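Local coordinates for protein alternansucrase (Leuconostoc mesenteroides, PDB 6HVG) that belongs to glycoside hydrolase family 70, large multidomain proteins built around a TIM-barrel-type domain, and carries cell-wall-binding-type repeats, at residues Q518-A523 against L1190-N1195. Sequence-based numbering, arbitrary orientation.
Sequences QTEDEA and LLYVAN
Glu520 and Tyr1192 bring the loop 518-523 and the strand segment 1190-1195 together through their side chains alone, their CA atoms, the closest CA pair of the two segments, standing 10.8 Å apart. Tyr1192 donates its phenolic OH to Glu520 OE2 over 2.5 Å, and this hydrogen bond is the one polar link between the segments. The Tyr1192 ring swings out from the strand with CG anti to its own N (chi1 -163°), which aims the hydroxyl end at the loop. Glu520 reaches across from the loop, extended beyond CG (chi2 -176°), and brings its carboxylate to the end of the phenol, the two side chains crossing at roughly a right angle. OE2 lies in the plane of the ring, at its edge, 3.3 Å from Tyr1192 CE1, whereas the hydroxyl meets OE2 from above the carboxylate plane, 42° out of it.

Strand 1190-1197 is an outermost strand of an antiparallel sheet, paired with strand 1166-1175, and Leu535 of strand 534-537 packs against the tyrosine. Beyond the pair, the chain following strand 1248-1252 supplies further donors: the backbone N of Leu1254 bonds to Tyr1192 OH, that of His1255 to Glu520 OE1, and those of Arg1256 and Gly1257 to OE2. Both carboxylate oxygens of this buried glutamate are therefore engaged, OE2 by three donors, an environment that would be expected to favour the ionised form. The carboxylate thus links the loop, the edge strand and the backbone of 1255-1257, while the phenol, itself bonded to Leu1254 N, extends the network by one residue.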
loop_
_atom_site.group_PDB
_atom_site.type_symbol
_atom_site.label_atom_id
_atom_site.label_comp_id
_atom_site.label_asym_id
_atom_site.label_seq_id
_atom_site.Cartn_x
_atom_site.Cartn_y
_atom_site.Cartn_z
ATOM N N GLN A 518 -8.812 -16.634 -1.371
ATOM C CA GLN A 518 -7.724 -17.559 -1.695
ATOM C C GLN A 518 -7.569 -17.766 -3.202
ATOM O O GLN A 518 -6.463 -17.963 -3.709
ATOM C CB GLN A 518 -7.949 -18.884 -0.996
ATOM C CG GLN A 518 -7.904 -18.773 0.517
ATOM C CD GLN A 518 -8.012 -20.104 1.221
ATOM O OE1 GLN A 518 -8.207 -21.159 0.599
ATOM N NE2 GLN A 518 -7.920 -20.055 2.541
ATOM N N THR A 519 -8.683 -17.674 -3.919
ATOM C CA THR A 519 -8.654 -17.724 -5.373
ATOM C C THR A 519 -8.605 -16.351 -6.016
ATOM O O THR A 519 -8.794 -16.243 -7.211
ATOM C CB THR A 519 -9.869 -18.507 -5.904
ATOM O OG1 THR A 519 -11.083 -17.997 -5.331
ATOM C CG2 THR A 519 -9.710 -19.968 -5.552
ATOM N N GLU A 520 -8.380 -15.311 -5.213
ATOM C CA GLU A 520 -8.290 -13.937 -5.724
ATOM C C GLU A 520 -6.853 -13.397 -5.751
ATOM O O GLU A 520 -6.631 -12.278 -6.180
ATOM C CB GLU A 520 -9.202 -12.991 -4.926
ATOM C CG GLU A 520 -10.675 -13.285 -5.120
ATOM C CD GLU A 520 -11.577 -12.302 -4.432
ATOM O OE1 GLU A 520 -11.076 -11.500 -3.644
ATOM O OE2 GLU A 520 -12.802 -12.347 -4.659
ATOM N N ASP A 521 -5.894 -14.201 -5.284
ATOM C CA ASP A 521 -4.484 -13.853 -5.333
ATOM C C ASP A 521 -4.173 -12.506 -4.676
ATOM O O ASP A 521 -3.550 -11.646 -5.284
ATOM C CB ASP A 521 -4.010 -13.875 -6.786
ATOM C CG ASP A 521 -3.998 -15.281 -7.380
ATOM O OD1 ASP A 521 -4.068 -16.270 -6.621
ATOM O OD2 ASP A 521 -3.912 -15.394 -8.626
ATOM N N GLU A 522 -4.638 -12.327 -3.445
ATOM C CA GLU A 522 -4.299 -11.162 -2.652
ATOM C C GLU A 522 -2.805 -10.880 -2.764
ATOM O O GLU A 522 -1.992 -11.776 -2.623
ATOM C CB GLU A 522 -4.690 -11.368 -1.181
ATOM C CG GLU A 522 -4.794 -10.070 -0.378
ATOM C CD GLU A 522 -5.242 -10.275 1.058
ATOM O OE1 GLU A 522 -4.725 -11.202 1.720
ATOM O OE2 GLU A 522 -6.135 -9.536 1.522
ATOM N N ALA A 523 -2.456 -9.634 -3.056
ATOM C CA ALA A 523 -1.064 -9.185 -3.127
ATOM C C ALA A 523 -0.959 -7.768 -2.573
ATOM O O ALA A 523 -1.934 -7.029 -2.591
ATOM C CB ALA A 523 -0.576 -9.204 -4.564
ATOM N N LEU A 1190 -13.087 -14.025 -15.812
ATOM C CA LEU A 1190 -14.079 -14.770 -15.007
ATOM C C LEU A 1190 -15.261 -13.900 -14.590
ATOM O O LEU A 1190 -15.124 -12.691 -14.424
ATOM C CB LEU A 1190 -13.459 -15.336 -13.725
ATOM C CG LEU A 1190 -12.215 -16.209 -13.886
ATOM C CD1 LEU A 1190 -11.814 -16.763 -12.530
ATOM C CD2 LEU A 1190 -12.445 -17.336 -14.865
ATOM N N LEU A 1191 -16.418 -14.522 -14.415
ATOM C CA LEU A 1191 -17.593 -13.791 -13.984
ATOM C C LEU A 1191 -17.507 -13.596 -12.478
ATOM O O LEU A 1191 -17.113 -14.494 -11.721
ATOM C CB LEU A 1191 -18.903 -14.491 -14.393
ATOM C CG LEU A 1191 -19.185 -14.709 -15.888
ATOM C CD1 LEU A 1191 -20.683 -14.845 -16.144
ATOM C CD2 LEU A 1191 -18.626 -13.620 -16.779
ATOM N N TYR A 1192 -17.886 -12.394 -12.057
ATOM C CA TYR A 1192 -17.688 -11.948 -10.684
ATOM C C TYR A 1192 -18.849 -11.061 -10.315
ATOM O O TYR A 1192 -19.360 -10.337 -11.167
ATOM C CB TYR A 1192 -16.395 -11.147 -10.597
ATOM C CG TYR A 1192 -15.845 -10.959 -9.216
ATOM C CD1 TYR A 1192 -15.071 -11.931 -8.630
ATOM C CD2 TYR A 1192 -16.041 -9.786 -8.530
ATOM C CE1 TYR A 1192 -14.538 -11.757 -7.367
ATOM C CE2 TYR A 1192 -15.520 -9.600 -7.273
ATOM C CZ TYR A 1192 -14.766 -10.586 -6.694
ATOM O OH TYR A 1192 -14.250 -10.401 -5.425
ATOM N N VAL A 1193 -19.271 -11.144 -9.056
ATOM C CA VAL A 1193 -20.302 -10.268 -8.529
ATOM C C VAL A 1193 -19.598 -9.109 -7.860
ATOM O O VAL A 1193 -18.891 -9.293 -6.888
ATOM C CB VAL A 1193 -21.178 -10.976 -7.491
ATOM C CG1 VAL A 1193 -22.100 -9.988 -6.804
ATOM C CG2 VAL A 1193 -22.006 -12.052 -8.155
ATOM N N ALA A 1194 -19.797 -7.915 -8.400
ATOM C CA ALA A 1194 -19.231 -6.705 -7.838
ATOM C C ALA A 1194 -20.337 -5.782 -7.361
ATOM O O ALA A 1194 -21.487 -5.946 -7.740
ATOM C CB ALA A 1194 -18.386 -6.006 -8.882
ATOM N N ASN A 1195 -19.980 -4.830 -6.504
ATOM C CA ASN A 1195 -20.907 -3.802 -6.063
ATOM C C ASN A 1195 -20.635 -2.511 -6.839
ATOM O O ASN A 1195 -19.783 -1.734 -6.465
ATOM C CB ASN A 1195 -20.805 -3.588 -4.555
ATOM C CG ASN A 1195 -21.686 -4.525 -3.775
ATOM O OD1 ASN A 1195 -21.295 -5.632 -3.481
ATOM N ND2 ASN A 1195 -22.891 -4.087 -3.445
#